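Local structure of alternansucrase (Leuconostoc mesenteroides, 6HVG) at residues A[184-189]-A[193-198]; A[225-230]-A[250-255]; A[246-251]-A[275-280]; A[312-315]-A[319-322]. The protein belongs to glycosyl hydrolase family 70, combining a TIM-barrel-type enzyme domain with choline-binding and putative cell-wall-binding repeats of short beta hairpins. One frame throughout, in Å; residues are numbered along the deposited sequence.

From the N terminus, contact 1 comes first: it joins strands 185-188 and 191-194 into a tight hairpin, about 24 Å centre to centre from contact 2. Contact 2 bridges a longer interval, bringing strand 226-229 against the turn of hairpin 249-256. Contact 3 starts just before that hairpin and runs into its first strand, sharing Thr-250 and Ile-251 with contact 2, so the two overlap along the chain, neither enclosing the other; it leads on to strand 277-279. Contact 4 closes another local hairpin, 310-313 with 319-322, touching contact 3 through Val-315 against Tyr-278. Contacts 1 and 4 stand apart in series as individual hairpins, while contacts 2 and 3 tie successive parts of the repeat region together.

Contact 1 (A[184-189]-A[193-198]); sequences SFRDVN and IYFDSV
Ser-184 meets Phe-195 through its carbonyl: Ser-184 O accepts from Phe-195 N at 3.2 Å and also lies in the plane of the phenyl ring, at its edge, 3.8 Å from Phe-195 CD2. Phe-185 then faces Tyr-194 as a non-hydrogen-bonded pair. Its ring lies across the partner strand, with Tyr-194 CB over the centre of one face, 3.6 Å from the Phe-185 centroid, a CH-pi contact. The two rings meet obliquely, their planes 48° apart. With CG anti to the backbone N (chi1 180°), the tyrosine ring runs back beside Ser-184, bringing Tyr-194 CD2 to 3.5 Å from Ser-184 O. Arg-186 forms the hydrogen-bonded pair with Ile-193, Arg-186 N to Ile-193 O at 3.0 Å and Ile-193 N to Arg-186 O at 3.1 Å. Arg-186 CB rests 4.0 Å from Phe-195 CE2; beyond it the chain bends away, NE bonding Phe-185 O while NH2 joins Asp-175 in a salt bridge. On the side of Ile-193 and Phe-195, Leu-164 of strand 163-167 packs against both. This is an antiparallel beta hairpin rich in aromatic residues, as expected of a choline-binding repeat.

Contact 2 (A[225-230]-A[250-255]); sequences KSYVAD and TIDGNL
Tyr-227 reaches out from strand 226-229 and sets its phenol end against Ile-251, at the start of a tight turn in the next hairpin. From CB the side chain leaves with CG anti to the carbonyl carbon (chi1 -75°), which turns the ring toward the second hairpin. Halfway along, Asp-252 OD2 stands near the plane of the ring, at its edge, but Tyr-227 CE2 is a loose 4.5 Å from it. At the far end Tyr-227 CZ is 4.1 Å from Ile-251 CD1, and that methyl approaches the ring obliquely. The hydroxyl settles in among the branches of the isoleucine: Tyr-227 OH lies 3.5 Å from Ile-251 CD1, 3.6 Å from Ile-251 CB and 3.7 Å from Ile-251 CG2. The two side chains come from opposite directions.

Ile-251 begins a type I' beta turn that ends at Asn-254, with backbone hydrogen bonds in both directions between those two residues. Asn-254 ND2 adds weak bonds to the carbonyls of Ile-251 and Asp-252 inside the turn. Tyr-237, from strand 235-238, meets the Tyr-227 ring edge-to-face and also touches Ile-251, so it lines the same junction.

Between the two segments themselves there is no hydrogen bond. The polar tip of Tyr-227 instead bonds to Gln-256 OE1, just beyond the turn. The chemistry is therefore mixed: a small van der Waals contact at the surface, with one phenol hydrogen bond beside it, to a residue of the same hairpin as Ile-251.

Contact 3 (A[246-251]-A[275-280]); sequences IGLQTI and KRIYFA
The Phe-279 ring receives Leu-248 at its edge: Leu-248 CD1 comes in near the ring plane, 4.0 Å from Phe-279 CZ. Over one face lies Ile-277 CG2, from the ring's own strand, 3.7 Å above the Phe-279 plane and offset toward the rim. Leu-255 O also packs near the ring, 3.8 Å from Phe-279 CE1. The second flat group, the Gln-249 amide, turns back along its own segment, where Gln-249 NE2 gives a hydrogen bond to Ile-246 O at 3.3 Å. This donor stands above the carbonyl plane, 46° out of it, and the bond spans Gly-247 and Leu-248.

Leu-248 carries the first segment's side of the contact with one methyl. Its CG is anti to the backbone N (chi1 -165°), and from there the branch points to the second segment, at about a right angle to the phenylalanine side chain. The same Leu-248 CD1 is 4.2 Å from Ile-277 CD1, so a single methyl group meets both residues. The backbones stay well apart, with Leu-248 CA and Ile-277 CA separated by 10.3 Å. Leu-255 and Val-272 also touch Leu-248, while Tyr-257 and Gln-270 pack on Phe-279.

Everything that crosses between the segments is carbon against carbon, without a hydrogen bond. The contact is thus a small apolar one, made of aliphatic branches and a phenyl ring, through which the loop leading into hairpin 249-256 packs on the sheet that includes the weakly bonded strand 277-279.

Contact 4 (A[312-315]-A[319-322]); sequences SKDV and TFYF
Thr-319 opens the second strand opposite Lys-313, in a non-hydrogen-bonded antiparallel pair. Its hydroxyl lies along the lysine's aliphatic stem, Thr-319 OG1 being 3.7 Å from Lys-313 CG and 4.0 Å from Lys-313 CE; the extended lysine passes by it obliquely.

Phe-320 follows and pairs with Ser-312 through two backbone hydrogen bonds, Phe-320 N to Ser-312 O at 3.1 Å and Ser-312 N to Phe-320 O at 3.1 Å. Its ring presents its edge to the first strand. Ser-312 O lies in the ring plane, 3.8 Å from Phe-320 CD2, and farther along the rim the Asp-314 carboxylate arrives, with Asp-314 OD1 3.5 Å from Phe-320 CE2. Carboxylate and ring planes stand 66° apart. Asp-314 gets there because its CG sits between the backbone N and the carbonyl carbon (chi1 71°). The other oxygen, OD2, accepts from the backbone N of Gly-317 and of Asn-318, which ties the aspartate into the hairpin loop.

After Tyr-321, whose ring meets Phe-311 edge-to-face, Phe-322 turns back toward the first strand and rests Phe-322 CE2 at 4.3 Å from Ser-312 CB. Met-328 packs on both Phe-320 and Phe-322, and Ala-288 and Thr-290 of strand 286-293 bring the neighbouring sheet up to this hairpin.

Two oxygens, one carbonyl and one carboxylate, thus lie along the hydrogen-bearing edge of the Phe-320 ring, where the partial positive charge of the C-H groups would favour them. The backbone bonds fix the register, and this weakly polar edge contact adds to them; apolar packing of the two phenylalanines comes from outside the segments, as with Met-328.

Contact 1 (A[184-189]-A[193-198])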
# COMPACT_ATOMS: atom_id res chain seq x y z
N SER A 184 20.35 15.44 -33.89
CA SER A 184 20.95 15.43 -35.20
C SER A 184 20.91 13.99 -35.70
O SER A 184 20.72 13.07 -34.92
CB SER A 184 22.37 15.93 -35.07
OG SER A 184 22.82 16.44 -36.30
N PHE A 185 21.06 13.81 -37.01
CA PHE A 185 21.14 12.49 -37.64
C PHE A 185 22.61 12.11 -37.83
O PHE A 185 23.42 12.95 -38.23
CB PHE A 185 20.51 12.54 -39.03
CG PHE A 185 19.08 12.09 -39.09
CD1 PHE A 185 18.78 10.76 -39.27
CD2 PHE A 185 18.03 12.99 -39.05
CE1 PHE A 185 17.48 10.32 -39.37
CE2 PHE A 185 16.72 12.56 -39.15
CZ PHE A 185 16.44 11.22 -39.31
N ARG A 186 22.97 10.85 -37.57
CA ARG A 186 24.32 10.37 -37.90
C ARG A 186 24.25 9.11 -38.78
O ARG A 186 23.26 8.39 -38.74
CB ARG A 186 25.12 10.09 -36.63
CG ARG A 186 25.53 11.34 -35.85
CD ARG A 186 26.53 12.23 -36.59
NE ARG A 186 26.10 13.62 -36.48
CZ ARG A 186 26.62 14.54 -35.68
NH1 ARG A 186 26.10 15.75 -35.67
NH2 ARG A 186 27.66 14.26 -34.92
N ASP A 187 25.28 8.86 -39.58
CA ASP A 187 25.32 7.71 -40.48
C ASP A 187 26.29 6.67 -39.96
O ASP A 187 27.49 6.90 -39.99
CB ASP A 187 25.76 8.15 -41.87
CG ASP A 187 24.73 8.97 -42.58
OD1 ASP A 187 23.54 8.60 -42.54
OD2 ASP A 187 25.11 9.98 -43.22
N VAL A 188 25.79 5.53 -39.53
CA VAL A 188 26.63 4.41 -39.09
C VAL A 188 26.22 3.18 -39.87
O VAL A 188 25.04 2.87 -39.95
CB VAL A 188 26.49 4.12 -37.57
CG1 VAL A 188 27.61 3.20 -37.09
CG2 VAL A 188 26.49 5.42 -36.77
N ASN A 189 27.20 2.47 -40.44
CA ASN A 189 26.94 1.33 -41.35
C ASN A 189 25.97 1.77 -42.44
O ASN A 189 26.22 2.80 -43.08
CB ASN A 189 26.47 0.09 -40.58
CG ASN A 189 27.51 -0.41 -39.58
OD1 ASN A 189 28.69 -0.45 -39.88
ND2 ASN A 189 27.06 -0.78 -38.38
N ILE A 193 20.46 7.19 -38.56
CA ILE A 193 19.81 7.19 -37.25
C ILE A 193 19.74 8.58 -36.63
O ILE A 193 20.77 9.23 -36.45
CB ILE A 193 20.53 6.25 -36.26
CG1 ILE A 193 21.07 5.00 -36.99
CG2 ILE A 193 19.59 5.87 -35.13
CD1 ILE A 193 21.93 4.11 -36.13
N TYR A 194 18.53 9.03 -36.32
CA TYR A 194 18.32 10.27 -35.56
C TYR A 194 18.44 9.97 -34.09
O TYR A 194 18.06 8.88 -33.64
CB TYR A 194 16.92 10.87 -35.82
CG TYR A 194 16.61 12.15 -35.07
CD1 TYR A 194 15.65 12.17 -34.06
CD2 TYR A 194 17.29 13.36 -35.37
CE1 TYR A 194 15.35 13.34 -33.37
CE2 TYR A 194 17.00 14.53 -34.68
CZ TYR A 194 16.02 14.52 -33.68
OH TYR A 194 15.72 15.67 -32.98
N PHE A 195 18.95 10.94 -33.35
CA PHE A 195 19.05 10.85 -31.91
C PHE A 195 18.27 12.03 -31.27
O PHE A 195 18.28 13.14 -31.82
CB PHE A 195 20.53 10.82 -31.52
CG PHE A 195 21.30 9.66 -32.13
CD1 PHE A 195 21.60 8.53 -31.38
CD2 PHE A 195 21.78 9.72 -33.43
CE1 PHE A 195 22.33 7.48 -31.92
CE2 PHE A 195 22.51 8.67 -33.98
CZ PHE A 195 22.78 7.54 -33.23
N ASP A 196 17.58 11.77 -30.17
CA ASP A 196 16.70 12.77 -29.52
C ASP A 196 17.48 14.00 -29.05
O ASP A 196 18.68 13.92 -28.79
CB ASP A 196 15.97 12.14 -28.33
CG ASP A 196 14.82 13.00 -27.81
OD1 ASP A 196 13.73 12.98 -28.43
OD2 ASP A 196 15.00 13.68 -26.77
N SER A 197 16.80 15.14 -28.95
CA SER A 197 17.43 16.41 -28.60
C SER A 197 17.67 16.61 -27.08
O SER A 197 18.54 17.41 -26.69
CB SER A 197 16.59 17.58 -29.15
OG SER A 197 15.42 17.81 -28.38
N VAL A 198 16.90 15.91 -26.26
CA VAL A 198 17.05 15.94 -24.80
C VAL A 198 17.97 14.82 -24.32
O VAL A 198 18.97 15.08 -23.65
CB VAL A 198 15.67 15.86 -24.08
CG1 VAL A 198 15.82 15.73 -22.56
CG2 VAL A 198 14.82 17.07 -24.41

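Contact 2 (A[225-230]-A[250-255])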
# COMPACT_ATOMS: atom_id res chain seq x y z
N LYS A 225 5.71 2.31 -46.35
CA LYS A 225 4.30 2.04 -45.96
C LYS A 225 4.07 2.16 -44.45
O LYS A 225 3.57 1.26 -43.81
CB LYS A 225 3.81 0.69 -46.51
CG LYS A 225 3.12 0.87 -47.86
CD LYS A 225 2.78 -0.40 -48.62
CE LYS A 225 1.93 -0.04 -49.83
NZ LYS A 225 1.53 -1.24 -50.59
N SER A 226 4.46 3.31 -43.90
CA SER A 226 4.36 3.56 -42.48
C SER A 226 4.16 5.04 -42.19
O SER A 226 4.58 5.90 -42.94
CB SER A 226 5.63 3.08 -41.80
OG SER A 226 5.77 3.66 -40.54
N TYR A 227 3.49 5.33 -41.08
CA TYR A 227 3.38 6.69 -40.55
C TYR A 227 4.65 6.98 -39.76
O TYR A 227 5.19 6.09 -39.09
CB TYR A 227 2.19 6.81 -39.59
CG TYR A 227 0.83 6.86 -40.24
CD1 TYR A 227 0.41 8.00 -40.91
CD2 TYR A 227 -0.05 5.79 -40.14
CE1 TYR A 227 -0.85 8.07 -41.50
CE2 TYR A 227 -1.32 5.85 -40.71
CZ TYR A 227 -1.70 7.00 -41.39
OH TYR A 227 -2.93 7.07 -41.97
N VAL A 228 5.13 8.21 -39.84
CA VAL A 228 6.15 8.70 -38.92
C VAL A 228 5.88 10.14 -38.51
O VAL A 228 5.49 10.98 -39.33
CB VAL A 228 7.57 8.66 -39.50
CG1 VAL A 228 8.60 8.77 -38.38
CG2 VAL A 228 7.79 7.38 -40.29
N ALA A 229 6.10 10.42 -37.22
CA ALA A 229 6.01 11.79 -36.73
C ALA A 229 7.42 12.30 -36.64
O ALA A 229 8.30 11.56 -36.18
CB ALA A 229 5.34 11.83 -35.37
N ASP A 230 7.64 13.54 -37.08
CA ASP A 230 8.97 14.14 -36.99
C ASP A 230 9.17 14.87 -35.65
O ASP A 230 8.30 14.85 -34.78
CB ASP A 230 9.27 15.02 -38.21
CG ASP A 230 8.55 16.36 -38.19
OD1 ASP A 230 7.95 16.74 -37.16
OD2 ASP A 230 8.59 17.06 -39.23
N THR A 250 -6.75 7.45 -48.81
CA THR A 250 -7.44 6.56 -47.90
C THR A 250 -6.44 5.54 -47.41
O THR A 250 -5.83 4.88 -48.22
CB THR A 250 -8.67 5.89 -48.55
OG1 THR A 250 -9.39 6.86 -49.33
CG2 THR A 250 -9.59 5.31 -47.48
N ILE A 251 -6.28 5.41 -46.10
CA ILE A 251 -5.31 4.49 -45.51
C ILE A 251 -6.00 3.66 -44.44
O ILE A 251 -6.71 4.21 -43.59
CB ILE A 251 -4.12 5.25 -44.89
CG1 ILE A 251 -3.58 6.29 -45.88
CG2 ILE A 251 -3.03 4.27 -44.45
CD1 ILE A 251 -2.28 6.95 -45.45
N ASP A 252 -5.80 2.34 -44.49
CA ASP A 252 -6.46 1.42 -43.56
C ASP A 252 -7.93 1.79 -43.46
O ASP A 252 -8.50 1.79 -42.37
CB ASP A 252 -5.83 1.48 -42.15
CG ASP A 252 -4.32 1.34 -42.16
OD1 ASP A 252 -3.78 0.49 -42.91
OD2 ASP A 252 -3.65 2.08 -41.41
N GLY A 253 -8.54 2.17 -44.58
CA GLY A 253 -9.96 2.58 -44.55
C GLY A 253 -10.24 3.96 -43.96
O GLY A 253 -11.38 4.29 -43.70
N ASN A 254 -9.20 4.78 -43.80
CA ASN A 254 -9.32 6.12 -43.22
C ASN A 254 -9.03 7.15 -44.29
O ASN A 254 -8.07 7.00 -45.04
CB ASN A 254 -8.33 6.34 -42.08
CG ASN A 254 -8.65 5.51 -40.86
OD1 ASN A 254 -8.75 6.04 -39.76
ND2 ASN A 254 -8.80 4.22 -41.04
N LEU A 255 -9.85 8.19 -44.37
CA LEU A 255 -9.64 9.26 -45.34
C LEU A 255 -8.78 10.33 -44.69
O LEU A 255 -9.08 10.77 -43.58
CB LEU A 255 -10.97 9.84 -45.77
CG LEU A 255 -10.99 10.90 -46.88
CD1 LEU A 255 -10.29 10.38 -48.15
CD2 LEU A 255 -12.43 11.30 -47.22

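Contact 3 (A[246-251]-A[275-280])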
# COMPACT_ATOMS: atom_id res chain seq x y z
N ILE A 246 0.88 12.57 -50.90
CA ILE A 246 0.41 13.93 -50.93
C ILE A 246 -1.03 13.97 -51.40
O ILE A 246 -1.41 13.20 -52.26
CB ILE A 246 1.27 14.71 -51.94
CG1 ILE A 246 2.75 14.60 -51.56
CG2 ILE A 246 0.83 16.18 -52.04
CD1 ILE A 246 3.67 15.20 -52.60
N GLY A 247 -1.81 14.90 -50.88
CA GLY A 247 -3.19 15.07 -51.29
C GLY A 247 -4.08 14.11 -50.53
O GLY A 247 -3.66 13.48 -49.55
N LEU A 248 -5.30 13.97 -51.03
CA LEU A 248 -6.29 13.15 -50.36
C LEU A 248 -5.92 11.68 -50.51
O LEU A 248 -5.50 11.24 -51.56
CB LEU A 248 -7.65 13.44 -50.97
CG LEU A 248 -8.89 12.96 -50.20
CD1 LEU A 248 -9.07 13.74 -48.89
CD2 LEU A 248 -10.10 13.09 -51.12
N GLN A 249 -6.05 10.93 -49.43
CA GLN A 249 -5.67 9.53 -49.44
C GLN A 249 -6.56 8.72 -48.50
O GLN A 249 -7.02 9.24 -47.50
CB GLN A 249 -4.23 9.40 -48.94
CG GLN A 249 -3.19 10.07 -49.82
CD GLN A 249 -3.16 9.49 -51.20
OE1 GLN A 249 -3.31 8.30 -51.39
NE2 GLN A 249 -3.02 10.33 -52.19
N THR A 250 -6.75 7.45 -48.81
CA THR A 250 -7.44 6.56 -47.90
C THR A 250 -6.44 5.54 -47.41
O THR A 250 -5.83 4.88 -48.22
CB THR A 250 -8.67 5.89 -48.55
OG1 THR A 250 -9.39 6.86 -49.33
CG2 THR A 250 -9.59 5.31 -47.48
N ILE A 251 -6.28 5.41 -46.10
CA ILE A 251 -5.31 4.49 -45.51
C ILE A 251 -6.00 3.66 -44.44
O ILE A 251 -6.71 4.21 -43.59
CB ILE A 251 -4.12 5.25 -44.89
CG1 ILE A 251 -3.58 6.29 -45.88
CG2 ILE A 251 -3.03 4.27 -44.45
CD1 ILE A 251 -2.28 6.95 -45.45
N LYS A 275 -15.23 19.74 -52.57
CA LYS A 275 -15.75 19.63 -51.21
C LYS A 275 -14.82 20.27 -50.16
O LYS A 275 -13.69 20.69 -50.43
CB LYS A 275 -15.94 18.13 -50.88
CG LYS A 275 -16.39 17.32 -52.10
CD LYS A 275 -17.16 16.06 -51.80
CE LYS A 275 -17.51 15.34 -53.10
NZ LYS A 275 -18.50 14.25 -52.86
N ARG A 276 -15.36 20.31 -48.95
CA ARG A 276 -14.66 20.82 -47.76
C ARG A 276 -14.75 19.83 -46.60
O ARG A 276 -15.83 19.57 -46.13
CB ARG A 276 -15.34 22.12 -47.35
CG ARG A 276 -14.72 22.82 -46.15
CD ARG A 276 -15.18 24.27 -46.10
NE ARG A 276 -14.60 25.01 -44.99
CZ ARG A 276 -13.39 25.53 -44.97
NH1 ARG A 276 -12.57 25.40 -46.01
NH2 ARG A 276 -12.98 26.19 -43.90
N ILE A 277 -13.62 19.26 -46.18
CA ILE A 277 -13.64 18.19 -45.19
C ILE A 277 -12.86 18.55 -43.94
O ILE A 277 -11.75 19.07 -44.03
CB ILE A 277 -12.95 16.94 -45.76
CG1 ILE A 277 -13.61 16.48 -47.06
CG2 ILE A 277 -12.96 15.78 -44.77
CD1 ILE A 277 -12.76 15.56 -47.90
N TYR A 278 -13.38 18.20 -42.78
CA TYR A 278 -12.67 18.44 -41.55
C TYR A 278 -11.91 17.17 -41.21
O TYR A 278 -12.43 16.06 -41.40
CB TYR A 278 -13.62 18.80 -40.42
CG TYR A 278 -12.91 19.31 -39.19
CD1 TYR A 278 -12.50 18.45 -38.16
CD2 TYR A 278 -12.64 20.65 -39.06
CE1 TYR A 278 -11.85 18.95 -37.04
CE2 TYR A 278 -11.99 21.16 -37.95
CZ TYR A 278 -11.61 20.31 -36.94
OH TYR A 278 -10.99 20.82 -35.85
N PHE A 279 -10.69 17.34 -40.72
CA PHE A 279 -9.88 16.21 -40.32
C PHE A 279 -9.56 16.28 -38.85
O PHE A 279 -9.24 17.36 -38.34
CB PHE A 279 -8.59 16.18 -41.13
CG PHE A 279 -8.82 15.98 -42.60
CD1 PHE A 279 -8.88 14.71 -43.11
CD2 PHE A 279 -9.02 17.07 -43.45
CE1 PHE A 279 -9.12 14.51 -44.45
CE2 PHE A 279 -9.25 16.87 -44.80
CZ PHE A 279 -9.31 15.59 -45.30
N ALA A 280 -9.65 15.14 -38.17
CA ALA A 280 -9.56 15.09 -36.72
C ALA A 280 -8.19 15.50 -36.13
O ALA A 280 -7.16 15.35 -36.79
CB ALA A 280 -9.92 13.71 -36.24

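Contact 4 (A[312-315]-A[319-322])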
# COMPACT_ATOMS: atom_id res chain seq x y z
N SER A 312 -26.45 15.92 -37.97
CA SER A 312 -24.98 15.82 -38.14
C SER A 312 -24.27 16.30 -36.89
O SER A 312 -24.71 17.26 -36.26
CB SER A 312 -24.49 16.63 -39.35
OG SER A 312 -23.08 16.78 -39.31
N LYS A 313 -23.17 15.66 -36.54
CA LYS A 313 -22.42 16.07 -35.36
C LYS A 313 -21.32 17.12 -35.60
O LYS A 313 -21.03 17.52 -36.75
CB LYS A 313 -21.76 14.85 -34.74
CG LYS A 313 -22.68 13.77 -34.25
CD LYS A 313 -21.94 12.88 -33.26
CE LYS A 313 -22.70 11.60 -32.97
NZ LYS A 313 -22.20 10.98 -31.72
N ASP A 314 -20.72 17.56 -34.48
CA ASP A 314 -19.43 18.26 -34.48
C ASP A 314 -18.36 17.47 -33.69
O ASP A 314 -18.68 16.52 -32.97
CB ASP A 314 -19.60 19.72 -33.97
CG ASP A 314 -19.90 19.84 -32.47
OD1 ASP A 314 -20.29 20.94 -32.04
OD2 ASP A 314 -19.73 18.87 -31.71
N VAL A 315 -17.11 17.88 -33.81
CA VAL A 315 -16.00 17.15 -33.19
C VAL A 315 -16.18 16.94 -31.69
O VAL A 315 -15.80 15.90 -31.15
CB VAL A 315 -14.65 17.86 -33.52
CG1 VAL A 315 -13.52 17.49 -32.54
CG2 VAL A 315 -14.26 17.55 -34.95
N THR A 319 -24.87 16.79 -31.32
CA THR A 319 -25.63 16.54 -32.52
C THR A 319 -26.53 17.73 -32.78
O THR A 319 -27.06 18.31 -31.84
CB THR A 319 -26.43 15.24 -32.40
OG1 THR A 319 -25.55 14.19 -31.97
CG2 THR A 319 -27.05 14.88 -33.76
N PHE A 320 -26.64 18.12 -34.05
CA PHE A 320 -27.54 19.20 -34.47
C PHE A 320 -28.45 18.62 -35.53
O PHE A 320 -28.21 17.51 -36.01
CB PHE A 320 -26.76 20.38 -35.10
CG PHE A 320 -25.74 20.99 -34.20
CD1 PHE A 320 -25.99 22.18 -33.53
CD2 PHE A 320 -24.52 20.33 -33.98
CE1 PHE A 320 -25.05 22.70 -32.66
CE2 PHE A 320 -23.57 20.86 -33.13
CZ PHE A 320 -23.83 22.05 -32.46
N TYR A 321 -29.48 19.37 -35.90
CA TYR A 321 -30.28 19.03 -37.07
C TYR A 321 -30.27 20.24 -37.97
O TYR A 321 -30.43 21.36 -37.51
CB TYR A 321 -31.74 18.66 -36.71
CG TYR A 321 -32.54 18.28 -37.93
CD1 TYR A 321 -32.54 16.97 -38.41
CD2 TYR A 321 -33.25 19.24 -38.64
CE1 TYR A 321 -33.23 16.62 -39.56
CE2 TYR A 321 -33.96 18.91 -39.78
CZ TYR A 321 -33.95 17.59 -40.24
OH TYR A 321 -34.64 17.28 -41.38
N PHE A 322 -30.10 20.01 -39.27
CA PHE A 322 -30.02 21.11 -40.22
C PHE A 322 -31.11 20.98 -41.27
O PHE A 322 -31.25 19.92 -41.87
CB PHE A 322 -28.64 21.14 -40.88
CG PHE A 322 -27.51 21.42 -39.92
CD1 PHE A 322 -27.21 22.72 -39.53
CD2 PHE A 322 -26.73 20.39 -39.41
CE1 PHE A 322 -26.17 22.98 -38.65
CE2 PHE A 322 -25.69 20.64 -38.53
CZ PHE A 322 -25.39 21.94 -38.17